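Local structure of cyanophycinase-like exopeptidase (actinobacterium SCGC AAA027-L06, 6NQC) at residues L59-A64 against K92-L97; R185-F190 against I204-P209; I213-D218 against A238-L243. The protein probably hydrolyses peptide bonds as a serine exopeptidase of family S51, the family that includes cyanophycinase. All coordinates share one frame; numbering follows the deposited sequence.

Contact 1: L59-A64 against K92-L97. With SO4 (sulfate ion), chain B.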
ATOM      1  N   LEU A  59      -2.509 -10.178   6.778  1.00 18.67           N
ATOM      2  CA  LEU A  59      -2.129 -10.873   5.563  1.00 16.08           C
ATOM      3  C   LEU A  59      -1.074 -10.030   4.844  1.00 15.66           C
ATOM      4  O   LEU A  59      -1.275  -8.833   4.619  1.00 17.47           O
ATOM      5  CB  LEU A  59      -3.372 -11.103   4.698  1.00 18.12           C
ATOM      6  CG  LEU A  59      -3.350 -12.253   3.713  1.00 21.32           C
ATOM      7  CD1 LEU A  59      -4.755 -12.696   3.313  1.00 23.30           C
ATOM      8  CD2 LEU A  59      -2.585 -11.773   2.482  1.00 30.11           C
ATOM      9  N   GLN A  60       0.061 -10.632   4.547  1.00 18.91           N
ATOM     10  CA  GLN A  60       1.248  -9.909   4.086  1.00 16.13           C
ATOM     11  C   GLN A  60       1.639 -10.411   2.708  1.00 19.55           C
ATOM     12  O   GLN A  60       1.772 -11.617   2.492  1.00 20.06           O
ATOM     13  CB  GLN A  60       2.391 -10.074   5.080  1.00 16.80           C
ATOM     14  CG  GLN A  60       2.021  -9.514   6.415  1.00 17.87           C
ATOM     15  CD  GLN A  60       2.972  -9.900   7.516  1.00 23.85           C
ATOM     16  OE1 GLN A  60       3.927 -10.651   7.295  1.00 20.36           O
ATOM     17  NE2 GLN A  60       2.738  -9.348   8.709  1.00 21.31           N
ATOM     18  N   ILE A  61       1.743  -9.488   1.763  1.00 18.43           N
ATOM     19  CA  ILE A  61       1.977  -9.836   0.364  1.00 18.69           C
ATOM     20  C   ILE A  61       3.279  -9.183  -0.083  1.00 16.50           C
ATOM     21  O   ILE A  61       3.392  -7.936  -0.167  1.00 17.15           O
ATOM     22  CB  ILE A  61       0.786  -9.431  -0.519  1.00 15.14           C
ATOM     23  CG1 ILE A  61      -0.464 -10.179  -0.055  1.00 20.03           C
ATOM     24  CG2 ILE A  61       1.104  -9.735  -1.946  1.00 25.36           C
ATOM     25  CD1 ILE A  61      -1.685  -9.897  -0.838  1.00 21.43           C
ATOM     26  N   PRO A  62       4.309  -9.998  -0.346  1.00 17.08           N
ATOM     27  CA  PRO A  62       5.638  -9.456  -0.609  1.00 18.84           C
ATOM     28  C   PRO A  62       5.993  -9.474  -2.082  1.00 16.96           C
ATOM     29  O   PRO A  62       7.168  -9.410  -2.429  1.00 19.31           O
ATOM     30  CB  PRO A  62       6.534 -10.429   0.173  1.00 20.85           C
ATOM     31  CG  PRO A  62       5.872 -11.741  -0.158  1.00 17.34           C
ATOM     32  CD  PRO A  62       4.368 -11.465  -0.159  1.00 21.45           C
ATOM     33  N   THR A  63       4.999  -9.561  -2.942  1.00 18.54           N
ATOM     34  CA  THR A  63       5.251  -9.729  -4.360  1.00 15.18           C
ATOM     35  C   THR A  63       6.145  -8.670  -4.964  1.00 16.66           C
ATOM     36  O   THR A  63       6.846  -8.946  -5.943  1.00 18.74           O
ATOM     37  CB  THR A  63       3.892  -9.728  -5.103  1.00 19.75           C
ATOM     38  OG1 THR A  63       3.035 -10.660  -4.446  1.00 16.44           O
ATOM     39  CG2 THR A  63       4.058 -10.095  -6.570  1.00 20.50           C
ATOM     40  N   ALA A  64       6.130  -7.432  -4.432  1.00 17.64           N
ATOM     41  CA  ALA A  64       7.055  -6.412  -4.902  1.00 14.77           C
ATOM     42  C   ALA A  64       8.496  -6.892  -4.820  1.00 20.00           C
ATOM     43  O   ALA A  64       9.326  -6.406  -5.585  1.00 19.72           O
ATOM     44  CB  ALA A  64       6.894  -5.110  -4.110  1.00 14.60           C
ATOM     45  N   LYS A  92      -0.443 -14.077   7.970  1.00 23.95           N
ATOM     46  CA  LYS A  92      -0.526 -14.993   6.843  1.00 22.06           C
ATOM     47  C   LYS A  92       0.369 -14.418   5.753  1.00 25.08           C
ATOM     48  O   LYS A  92      -0.012 -13.434   5.106  1.00 22.23           O
ATOM     49  CB  LYS A  92      -1.959 -15.142   6.344  1.00 27.42           C
ATOM     50  CG  LYS A  92      -2.909 -15.668   7.427  1.00 33.30           C
ATOM     51  CD  LYS A  92      -2.618 -17.115   7.722  1.00 30.56           C
ATOM     52  CE  LYS A  92      -3.871 -17.867   8.134  1.00 43.33           C
ATOM     53  NZ  LYS A  92      -3.519 -19.184   8.733  1.00 49.71           N
ATOM     54  N   PHE A  93       1.564 -14.974   5.603  1.00 21.62           N
ATOM     55  CA  PHE A  93       2.474 -14.626   4.509  1.00 22.79           C
ATOM     56  C   PHE A  93       2.055 -15.348   3.250  1.00 24.73           C
ATOM     57  O   PHE A  93       1.938 -16.570   3.244  1.00 19.77           O
ATOM     58  CB  PHE A  93       3.895 -15.011   4.902  1.00 25.11           C
ATOM     59  CG  PHE A  93       4.959 -14.525   3.979  1.00 20.93           C
ATOM     60  CD1 PHE A  93       5.357 -13.192   3.980  1.00 20.59           C
ATOM     61  CD2 PHE A  93       5.637 -15.419   3.171  1.00 30.35           C
ATOM     62  CE1 PHE A  93       6.341 -12.764   3.163  1.00 22.18           C
ATOM     63  CE2 PHE A  93       6.658 -14.999   2.363  1.00 26.51           C
ATOM     64  CZ  PHE A  93       7.021 -13.675   2.359  1.00 27.09           C
ATOM     65  N   LEU A  94       1.808 -14.599   2.190  1.00 20.41           N
ATOM     66  CA  LEU A  94       1.364 -15.168   0.907  1.00 22.57           C
ATOM     67  C   LEU A  94       2.537 -15.116  -0.043  1.00 20.68           C
ATOM     68  O   LEU A  94       2.825 -14.048  -0.608  1.00 24.76           O
ATOM     69  CB  LEU A  94       0.204 -14.376   0.315  1.00 26.14           C
ATOM     70  CG  LEU A  94      -1.156 -15.053   0.313  1.00 36.99           C
ATOM     71  CD1 LEU A  94      -1.519 -15.336   1.752  1.00 34.13           C
ATOM     72  CD2 LEU A  94      -2.195 -14.190  -0.339  1.00 31.53           C
ATOM     73  N   PRO A  95       3.264 -16.219  -0.232  1.00 23.51           N
ATOM     74  CA  PRO A  95       4.514 -16.135  -1.059  1.00 29.55           C
ATOM     75  C   PRO A  95       4.197 -16.095  -2.554  1.00 26.84           C
ATOM     76  O   PRO A  95       4.432 -17.017  -3.270  1.00 24.43           O
ATOM     77  CB  PRO A  95       5.227 -17.429  -0.656  1.00 28.71           C
ATOM     78  CG  PRO A  95       4.137 -18.395  -0.248  1.00 25.54           C
ATOM     79  CD  PRO A  95       3.069 -17.552   0.383  1.00 26.05           C
ATOM     80  N   VAL A  96       3.561 -14.999  -2.978  1.00 25.89           N
ATOM     81  CA  VAL A  96       3.182 -14.826  -4.379  1.00 25.03           C
ATOM     82  C   VAL A  96       4.342 -14.092  -5.039  1.00 22.43           C
ATOM     83  O   VAL A  96       4.488 -12.879  -4.900  1.00 22.01           O
ATOM     84  CB  VAL A  96       1.863 -14.076  -4.535  1.00 23.24           C
ATOM     85  CG1 VAL A  96       1.596 -13.720  -5.980  1.00 19.02           C
ATOM     86  CG2 VAL A  96       0.727 -14.929  -3.990  1.00 27.92           C
ATOM     87  N   LEU A  97       5.198 -14.839  -5.732  1.00 20.88           N
ATOM     88  CA  LEU A  97       6.439 -14.262  -6.219  1.00 23.42           C
ATOM     89  C   LEU A  97       6.471 -14.081  -7.724  1.00 23.26           C
ATOM     90  O   LEU A  97       7.302 -13.309  -8.220  1.00 24.82           O
ATOM     91  CB  LEU A  97       7.620 -15.126  -5.790  1.00 27.74           C
ATOM     92  CG  LEU A  97       7.664 -15.519  -4.319  1.00 33.50           C
ATOM     93  CD1 LEU A  97       8.955 -16.270  -4.015  1.00 31.39           C
ATOM     94  CD2 LEU A  97       7.528 -14.324  -3.390  1.00 30.38           C
TER
HETATM   95  S   SO4 B 301       2.112 -18.468   7.371  1.00 43.03           S
HETATM   96  O1  SO4 B 301       2.852 -19.266   6.369  1.00 37.95           O
HETATM   97  O2  SO4 B 301       2.491 -18.874   8.727  1.00 49.69           O
HETATM   98  O3  SO4 B 301       0.656 -18.674   7.213  1.00 39.19           O
HETATM   99  O4  SO4 B 301       2.489 -17.065   7.221  1.00 29.52           O

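Contact 2: R185-F190 against I204-P209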
ATOM      1  N   ARG A 185      -1.838   9.975  -6.636  1.00 11.67           N
ATOM      2  CA  ARG A 185      -0.621   9.181  -6.759  1.00 14.87           C
ATOM      3  C   ARG A 185       0.380   9.606  -5.691  1.00 16.29           C
ATOM      4  O   ARG A 185       0.463  10.783  -5.327  1.00 14.19           O
ATOM      5  CB  ARG A 185      -0.019   9.344  -8.136  1.00 12.06           C
ATOM      6  CG  ARG A 185       1.324   8.633  -8.308  1.00 13.49           C
ATOM      7  CD  ARG A 185       1.719   8.666  -9.800  1.00 15.22           C
ATOM      8  NE  ARG A 185       2.219   9.948 -10.297  1.00 12.68           N
ATOM      9  CZ  ARG A 185       3.469  10.396 -10.187  1.00 15.58           C
ATOM     10  NH1 ARG A 185       4.397   9.717  -9.516  1.00 18.25           N
ATOM     11  NH2 ARG A 185       3.772  11.565 -10.704  1.00 17.65           N
ATOM     12  N   VAL A 186       1.189   8.642  -5.251  1.00 15.97           N
ATOM     13  CA  VAL A 186       2.084   8.782  -4.114  1.00 14.79           C
ATOM     14  C   VAL A 186       3.536   8.642  -4.561  1.00 11.57           C
ATOM     15  O   VAL A 186       3.905   7.669  -5.236  1.00 14.75           O
ATOM     16  CB  VAL A 186       1.796   7.706  -3.039  1.00 15.09           C
ATOM     17  CG1 VAL A 186       2.933   7.642  -1.995  1.00 18.05           C
ATOM     18  CG2 VAL A 186       0.437   7.937  -2.433  1.00 16.39           C
ATOM     19  N   ILE A 187       4.378   9.554  -4.087  1.00 10.99           N
ATOM     20  CA  ILE A 187       5.820   9.400  -4.107  1.00 13.47           C
ATOM     21  C   ILE A 187       6.256   9.028  -2.680  1.00 16.00           C
ATOM     22  O   ILE A 187       6.108   9.865  -1.777  1.00 16.52           O
ATOM     23  CB  ILE A 187       6.522  10.672  -4.590  1.00 11.78           C
ATOM     24  CG1 ILE A 187       6.036  10.980  -6.002  1.00 17.11           C
ATOM     25  CG2 ILE A 187       8.008  10.448  -4.586  1.00 15.34           C
ATOM     26  CD1 ILE A 187       6.406  12.356  -6.514  1.00 17.79           C
ATOM     27  N   PRO A 188       6.743   7.817  -2.453  1.00 17.59           N
ATOM     28  CA  PRO A 188       7.150   7.409  -1.101  1.00 17.53           C
ATOM     29  C   PRO A 188       8.567   7.872  -0.807  1.00 17.22           C
ATOM     30  O   PRO A 188       9.187   8.500  -1.622  1.00 16.38           O
ATOM     31  CB  PRO A 188       7.077   5.888  -1.162  1.00 17.64           C
ATOM     32  CG  PRO A 188       7.349   5.542  -2.630  1.00 18.31           C
ATOM     33  CD  PRO A 188       6.818   6.714  -3.435  1.00 17.87           C
ATOM     34  N   HIS A 189       9.069   7.518   0.394  1.00 19.47           N
ATOM     35  CA  HIS A 189      10.452   7.832   0.765  1.00 22.85           C
ATOM     36  C   HIS A 189      10.749   9.286   0.398  1.00 18.39           C
ATOM     37  O   HIS A 189      11.835   9.580  -0.141  1.00 17.97           O
ATOM     38  CB  HIS A 189      11.467   6.943   0.033  1.00 18.07           C
ATOM     39  CG  HIS A 189      11.375   5.484   0.373  1.00 19.27           C
ATOM     40  ND1 HIS A 189      11.972   4.933   1.482  1.00 25.43           N
ATOM     41  CD2 HIS A 189      10.815   4.457  -0.295  1.00 20.88           C
ATOM     42  CE1 HIS A 189      11.735   3.633   1.508  1.00 21.05           C
ATOM     43  NE2 HIS A 189      11.020   3.322   0.442  1.00 22.75           N
ATOM     44  N   PHE A 190       9.781  10.188   0.589  1.00 21.91           N
ATOM     45  CA  PHE A 190       9.861  11.466  -0.111  1.00 16.10           C
ATOM     46  C   PHE A 190      11.088  12.284   0.292  1.00 20.52           C
ATOM     47  O   PHE A 190      11.659  13.008  -0.537  1.00 20.15           O
ATOM     48  CB  PHE A 190       8.638  12.303   0.160  1.00 16.41           C
ATOM     49  CG  PHE A 190       8.531  13.520  -0.721  1.00 20.65           C
ATOM     50  CD1 PHE A 190       8.224  13.402  -2.060  1.00 19.33           C
ATOM     51  CD2 PHE A 190       8.714  14.770  -0.200  1.00 21.82           C
ATOM     52  CE1 PHE A 190       8.112  14.509  -2.845  1.00 19.68           C
ATOM     53  CE2 PHE A 190       8.579  15.903  -1.013  1.00 21.42           C
ATOM     54  CZ  PHE A 190       8.298  15.754  -2.311  1.00 20.10           C
ATOM     55  N   ILE A 204      10.192  12.769 -14.269  1.00 19.88           N
ATOM     56  CA  ILE A 204       9.155  11.773 -14.517  1.00 14.58           C
ATOM     57  C   ILE A 204       8.391  11.472 -13.222  1.00 17.57           C
ATOM     58  O   ILE A 204       7.159  11.481 -13.183  1.00 19.17           O
ATOM     59  CB  ILE A 204       9.801  10.513 -15.113  1.00 21.48           C
ATOM     60  CG1 ILE A 204      10.372  10.796 -16.521  1.00 20.44           C
ATOM     61  CG2 ILE A 204       8.811   9.338 -15.187  1.00 15.59           C
ATOM     62  CD1 ILE A 204      11.268   9.707 -17.107  1.00 24.28           C
ATOM     63  N   LEU A 205       9.124  11.172 -12.149  1.00 19.90           N
ATOM     64  CA  LEU A 205       8.522  10.880 -10.858  1.00 18.11           C
ATOM     65  C   LEU A 205       7.585  11.994 -10.419  1.00 17.86           C
ATOM     66  O   LEU A 205       6.530  11.730  -9.819  1.00 16.45           O
ATOM     67  CB  LEU A 205       9.623  10.666  -9.820  1.00 18.97           C
ATOM     68  CG  LEU A 205       9.275  10.177  -8.430  1.00 20.52           C
ATOM     69  CD1 LEU A 205       8.304   9.032  -8.442  1.00 21.60           C
ATOM     70  CD2 LEU A 205      10.577   9.683  -7.737  1.00 31.31           C
ATOM     71  N   LEU A 206       7.920  13.236 -10.744  1.00 18.04           N
ATOM     72  CA  LEU A 206       7.124  14.374 -10.286  1.00 15.69           C
ATOM     73  C   LEU A 206       5.996  14.774 -11.223  1.00 20.39           C
ATOM     74  O   LEU A 206       5.217  15.660 -10.868  1.00 17.16           O
ATOM     75  CB  LEU A 206       8.034  15.580 -10.044  1.00 18.53           C
ATOM     76  CG  LEU A 206       8.890  15.467  -8.778  1.00 18.83           C
ATOM     77  CD1 LEU A 206       9.953  16.547  -8.712  1.00 28.08           C
ATOM     78  CD2 LEU A 206       7.950  15.510  -7.567  1.00 20.31           C
ATOM     79  N   ASP A 207       5.872  14.159 -12.402  1.00 19.55           N
ATOM     80  CA  ASP A 207       4.928  14.726 -13.384  1.00 19.64           C
ATOM     81  C   ASP A 207       4.622  13.684 -14.447  1.00 20.01           C
ATOM     82  O   ASP A 207       5.379  13.540 -15.413  1.00 18.37           O
ATOM     83  CB  ASP A 207       5.508  16.005 -14.002  1.00 21.55           C
ATOM     84  CG  ASP A 207       4.649  16.593 -15.075  1.00 35.44           C
ATOM     85  OD1 ASP A 207       3.443  16.237 -15.144  1.00 34.36           O
ATOM     86  OD2 ASP A 207       5.199  17.408 -15.852  1.00 41.10           O
ATOM     87  N   LEU A 208       3.495  12.990 -14.264  1.00 16.84           N
ATOM     88  CA  LEU A 208       2.957  12.076 -15.246  1.00 16.70           C
ATOM     89  C   LEU A 208       1.727  12.674 -15.892  1.00 21.58           C
ATOM     90  O   LEU A 208       0.942  13.376 -15.224  1.00 19.87           O
ATOM     91  CB  LEU A 208       2.576  10.713 -14.657  1.00 16.20           C
ATOM     92  CG  LEU A 208       3.746   9.926 -14.047  1.00 19.37           C
ATOM     93  CD1 LEU A 208       3.185   8.600 -13.431  1.00 22.05           C
ATOM     94  CD2 LEU A 208       4.803   9.574 -15.065  1.00 17.06           C
ATOM     95  N   PRO A 209       1.500  12.375 -17.178  1.00 16.47           N
ATOM     96  CA  PRO A 209       0.353  12.970 -17.890  1.00 21.45           C
ATOM     97  C   PRO A 209      -0.979  12.442 -17.407  1.00 22.82           C
ATOM     98  O   PRO A 209      -2.011  13.004 -17.773  1.00 23.25           O
ATOM     99  CB  PRO A 209       0.588  12.562 -19.348  1.00 23.29           C
ATOM    100  CG  PRO A 209       1.364  11.257 -19.247  1.00 19.66           C
ATOM    101  CD  PRO A 209       2.245  11.404 -18.010  1.00 20.48           C
TER

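Contact 3: I213-D218 against A238-L243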
ATOM      1  N   ILE A 213      -4.064  14.536  -8.486  1.00 17.06           N
ATOM      2  CA  ILE A 213      -3.436  14.959  -7.247  1.00 19.69           C
ATOM      3  C   ILE A 213      -2.199  14.100  -7.006  1.00 13.09           C
ATOM      4  O   ILE A 213      -2.242  12.854  -7.106  1.00 14.57           O
ATOM      5  CB  ILE A 213      -4.402  14.866  -6.046  1.00 18.06           C
ATOM      6  CG1 ILE A 213      -5.564  15.822  -6.218  1.00 24.11           C
ATOM      7  CG2 ILE A 213      -3.605  15.091  -4.726  1.00 22.38           C
ATOM      8  CD1 ILE A 213      -6.680  15.582  -5.259  1.00 27.50           C
ATOM      9  N   LEU A 214      -1.095  14.764  -6.712  1.00 13.04           N
ATOM     10  CA  LEU A 214       0.189  14.120  -6.478  1.00 14.77           C
ATOM     11  C   LEU A 214       0.635  14.472  -5.075  1.00 16.77           C
ATOM     12  O   LEU A 214       0.697  15.663  -4.718  1.00 15.32           O
ATOM     13  CB  LEU A 214       1.243  14.589  -7.483  1.00 18.76           C
ATOM     14  CG  LEU A 214       2.640  14.027  -7.301  1.00 12.98           C
ATOM     15  CD1 LEU A 214       2.603  12.494  -7.567  1.00 16.05           C
ATOM     16  CD2 LEU A 214       3.664  14.678  -8.210  1.00 20.09           C
ATOM     17  N   ILE A 215       1.003  13.451  -4.296  1.00 15.93           N
ATOM     18  CA  ILE A 215       1.435  13.699  -2.927  1.00 16.03           C
ATOM     19  C   ILE A 215       2.737  12.976  -2.686  1.00 14.58           C
ATOM     20  O   ILE A 215       3.031  11.936  -3.303  1.00 16.03           O
ATOM     21  CB  ILE A 215       0.401  13.249  -1.866  1.00 17.52           C
ATOM     22  CG1 ILE A 215       0.217  11.732  -1.850  1.00 16.03           C
ATOM     23  CG2 ILE A 215      -0.909  13.931  -2.176  1.00 14.22           C
ATOM     24  CD1 ILE A 215      -0.683  11.230  -0.707  1.00 18.97           C
ATOM     25  N   GLY A 216       3.503  13.501  -1.742  1.00 14.67           N
ATOM     26  CA  GLY A 216       4.692  12.837  -1.253  1.00 16.47           C
ATOM     27  C   GLY A 216       4.493  12.438   0.195  1.00 19.51           C
ATOM     28  O   GLY A 216       3.903  13.187   0.979  1.00 18.47           O
ATOM     29  N   ILE A 217       4.989  11.258   0.543  1.00 15.32           N
ATOM     30  CA  ILE A 217       4.919  10.742   1.911  1.00 14.51           C
ATOM     31  C   ILE A 217       6.346  10.452   2.348  1.00 15.79           C
ATOM     32  O   ILE A 217       7.046   9.652   1.713  1.00 15.47           O
ATOM     33  CB  ILE A 217       4.034   9.493   2.005  1.00 16.40           C
ATOM     34  CG1 ILE A 217       2.613   9.840   1.504  1.00 18.03           C
ATOM     35  CG2 ILE A 217       3.966   8.991   3.458  1.00 14.24           C
ATOM     36  CD1 ILE A 217       1.656   8.621   1.497  1.00 16.29           C
ATOM     37  N   ASP A 218       6.781  11.131   3.412  1.00 16.00           N
ATOM     38  CA  ASP A 218       8.100  10.916   3.978  1.00 21.88           C
ATOM     39  C   ASP A 218       8.255   9.499   4.546  1.00 19.89           C
ATOM     40  O   ASP A 218       7.279   8.781   4.813  1.00 15.92           O
ATOM     41  CB  ASP A 218       8.388  11.890   5.133  1.00 17.60           C
ATOM     42  CG  ASP A 218       8.671  13.303   4.667  1.00 24.85           C
ATOM     43  OD1 ASP A 218       8.921  13.477   3.471  1.00 22.75           O
ATOM     44  OD2 ASP A 218       8.624  14.229   5.492  1.00 24.48           O
ATOM     45  N   ALA A 238       6.875  11.866  10.217  1.00 26.81           N
ATOM     46  CA  ALA A 238       7.222  13.059   9.456  1.00 22.44           C
ATOM     47  C   ALA A 238       6.046  13.635   8.663  1.00 22.07           C
ATOM     48  O   ALA A 238       4.931  13.715   9.180  1.00 22.16           O
ATOM     49  CB  ALA A 238       8.421  12.761   8.539  1.00 20.74           C
ATOM     50  N   LYS A 239       6.286  14.074   7.428  1.00 15.34           N
ATOM     51  CA  LYS A 239       5.292  14.867   6.721  1.00 20.91           C
ATOM     52  C   LYS A 239       4.735  14.184   5.475  1.00 21.71           C
ATOM     53  O   LYS A 239       5.343  13.301   4.870  1.00 20.33           O
ATOM     54  CB  LYS A 239       5.865  16.232   6.324  1.00 21.11           C
ATOM     55  CG  LYS A 239       6.580  16.965   7.456  1.00 28.01           C
ATOM     56  CD  LYS A 239       7.075  18.342   6.974  1.00 38.00           C
ATOM     57  CE  LYS A 239       8.110  18.962   7.921  1.00 52.75           C
ATOM     58  NZ  LYS A 239       9.373  19.327   7.195  1.00 61.30           N
ATOM     59  N   VAL A 240       3.541  14.620   5.129  1.00 19.48           N
ATOM     60  CA  VAL A 240       2.924  14.372   3.836  1.00 16.28           C
ATOM     61  C   VAL A 240       2.923  15.697   3.091  1.00 18.34           C
ATOM     62  O   VAL A 240       2.482  16.723   3.632  1.00 24.90           O
ATOM     63  CB  VAL A 240       1.492  13.844   3.976  1.00 16.34           C
ATOM     64  CG1 VAL A 240       0.798  13.829   2.619  1.00 16.38           C
ATOM     65  CG2 VAL A 240       1.509  12.476   4.605  1.00 18.89           C
ATOM     66  N   HIS A 241       3.367  15.665   1.849  1.00 17.59           N
ATOM     67  CA  HIS A 241       3.493  16.846   1.012  1.00 18.91           C
ATOM     68  C   HIS A 241       2.466  16.814  -0.103  1.00 17.39           C
ATOM     69  O   HIS A 241       2.398  15.851  -0.879  1.00 18.57           O
ATOM     70  CB  HIS A 241       4.906  16.912   0.449  1.00 20.50           C
ATOM     71  CG  HIS A 241       5.951  16.680   1.480  1.00 26.01           C
ATOM     72  ND1 HIS A 241       6.645  17.712   2.080  1.00 22.00           N
ATOM     73  CD2 HIS A 241       6.401  15.538   2.054  1.00 21.92           C
ATOM     74  CE1 HIS A 241       7.490  17.218   2.964  1.00 27.93           C
ATOM     75  NE2 HIS A 241       7.366  15.902   2.966  1.00 27.07           N
ATOM     76  N   ILE A 242       1.643  17.855  -0.154  1.00 19.78           N
ATOM     77  CA  ILE A 242       0.734  18.043  -1.285  1.00 20.09           C
ATOM     78  C   ILE A 242       1.508  18.737  -2.389  1.00 19.01           C
ATOM     79  O   ILE A 242       1.947  19.873  -2.229  1.00 17.64           O
ATOM     80  CB  ILE A 242      -0.498  18.851  -0.870  1.00 18.58           C
ATOM     81  CG1 ILE A 242      -1.097  18.271   0.402  1.00 18.61           C
ATOM     82  CG2 ILE A 242      -1.518  18.897  -2.007  1.00 17.97           C
ATOM     83  CD1 ILE A 242      -1.237  16.735   0.391  1.00 22.94           C
ATOM     84  N   LEU A 243       1.663  18.067  -3.532  1.00 14.51           N
ATOM     85  CA  LEU A 243       2.577  18.565  -4.559  1.00 19.77           C
ATOM     86  C   LEU A 243       1.890  19.148  -5.784  1.00 25.57           C
ATOM     87  O   LEU A 243       2.364  20.153  -6.318  1.00 18.57           O
ATOM     88  CB  LEU A 243       3.520  17.443  -5.028  1.00 21.18           C
ATOM     89  CG  LEU A 243       4.343  16.796  -3.916  1.00 16.28           C
ATOM     90  CD1 LEU A 243       5.147  15.663  -4.452  1.00 17.60           C
ATOM     91  CD2 LEU A 243       5.251  17.814  -3.255  1.00 23.32           C
TER

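Contact 1: L59-A64 against K92-L97
The ring of Phe93 is met at a slant by Pro62, whose CG lies 3.4 Å from Phe93 CZ, with the proline CB a little farther off. Because Phe93 turns its ring opposite its own backbone N (chi1 -171°), the CE1-CZ end reaches past the paired strands to the proline; Ile73 and Lys77 of helix 70-87 also touch it. Up to Pro62 the backbones run parallel: Gln60 N gives a bond to Lys92 O, and Leu94 N returns one to Gln60 O (3.0 Å), nearly along the C=O axis. On the side of the strand away from Gln60, Leu59 CD2 packs on Leu94 CD2 at 3.7 Å, and Leu94 goes on to touch Phe107 and Leu110. The next bond would need an N-H at residue 62, which proline lacks, and Pro62 CD instead lies 3.0 Å from Leu94 O. Val96 N donates to Leu94 O (2.7 Å) in an inverse gamma turn centred on Pro95. Beyond the turn, Thr63 OG1 donates to Val96 O at 2.7 Å, joining the two segments again. Phe93 N points outward and holds O4 of a sulfate ion, probably from the crystallisation liquor, at 2.8 Å; Arg81 binds the same ion. The chemistry implies a parallel pair at the rim of the sheet ended by a proline: Leu94 O is taken up by Val96 N, and a threonine hydroxyl replaces the lost backbone pairing.

Contact 2: R185-F190 against I204-P209
Both terminal nitrogens of Arg185 converge on a single oxygen: NH1 and NH2 each lie 2.9 Å from Leu205 O, which sits only 2° out of the guanidinium plane. Seen from the carbonyl the grip is uneven, since NH1 comes from slightly off its plane whereas NH2 stands 47° above it. Leu208 CD1 rests over one face of the guanidinium, 3.5 Å from Arg185 NE and toward the rim. Beside this polar centre, the CG1-CD1 branch of Ile187 spans two leucines, CG1 3.9 Å from Leu205 CD1 and CD1 3.7 Å from Leu206 CD2, while its CG2 branch meets Leu205 CG at 4.1 Å. The arginine stem runs extended from the strand and bends only at chi3 (76°), which turns the planar group toward the carbonyl. Farther out, Asp211 holds both Arg185 and Leu208, by a salt bridge to Arg185 NE and a hydrogen bond from Leu208 N. The pieces belong to the beta-alpha-beta unit of strand 184-187, helix 199-205 and strand 213-217. Just past the strand, His189 bonds to Glu219 and weakly to Ser154, an arrangement consistent with a serine-peptidase triad. With an alanine in place of Arg185, Leu205 O would probably lose both of these donors and Asp211 its charged mate. A cation at the C-terminal part of a helix, where the dipole is negative, is likely to be favourable, and the aspartate would balance its charge.

Contact 3: I213-D218 against A238-L243
Leu243 lays its CD1 over the backbone of Gly216, 3.8 Å from Gly216 N, filling the shallow hollow left by a residue with no side chain. The same methyl rests against Leu214 CG at 4.1 Å, so the leucine is a bump bedded between its strand neighbour's branch and bare backbone. Beyond the glycine, His241 occupies the same side of the sheet: Gly216 O and Asp218 OD1 both lie at the edge of its ring, and Phe190 meets that ring from outside the two segments. These strands are antiparallel neighbours in a four-stranded mixed sheet, Gly216 and His241 forming a hydrogen-bonded pair (His241 N to Gly216 O, 2.7 Å) between the non-hydrogen-bonded pairs Ile215-Ile242 and Ile217-Val240. Their branched side chains make the other face. Ile215 holds CG1 between N and the carbonyl carbon (chi1 66°), which leaves CG2 anti to that carbon to meet Ile242 CD1 at 3.8 Å; Ile217 CG1 likewise faces Val240 CG2. Where strand 213-217 gives way to loop, Asp218 brings its carboxylate against residues 238-243. This group crosses the imidazole with planes 56° apart, OD1 taking His241 NE2 at 2.9 Å from above the carboxylate plane, and OD2 accepting Lys239 N at 3.0 Å plus a weak second bond from NE2. Ala238, small enough to tuck in, brings its CB to 3.5 Å from Asp218 CB.

In the fold
Going from the N terminus, contact 1 comes first, closing the loop that holds helix 70-87 and joining strand 57-61 to the outermost strand 90-93 of the large mixed sheet. Contact 2 follows, bringing the chain after helix 199-205 back onto strand 184-187. Contact 3 then closes the stretch that lends strands 221-225 and 232-236 to the large sheet before strand 240-244 returns to the smaller one. The three are in series, neither nested nor crossing. Contacts 2 and 3 touch, because strands 184-187 and 213-217 are neighbours in the smaller sheet; contact 1 lies across the chain's centre, about 25 Å and 27 Å from them, centre to centre.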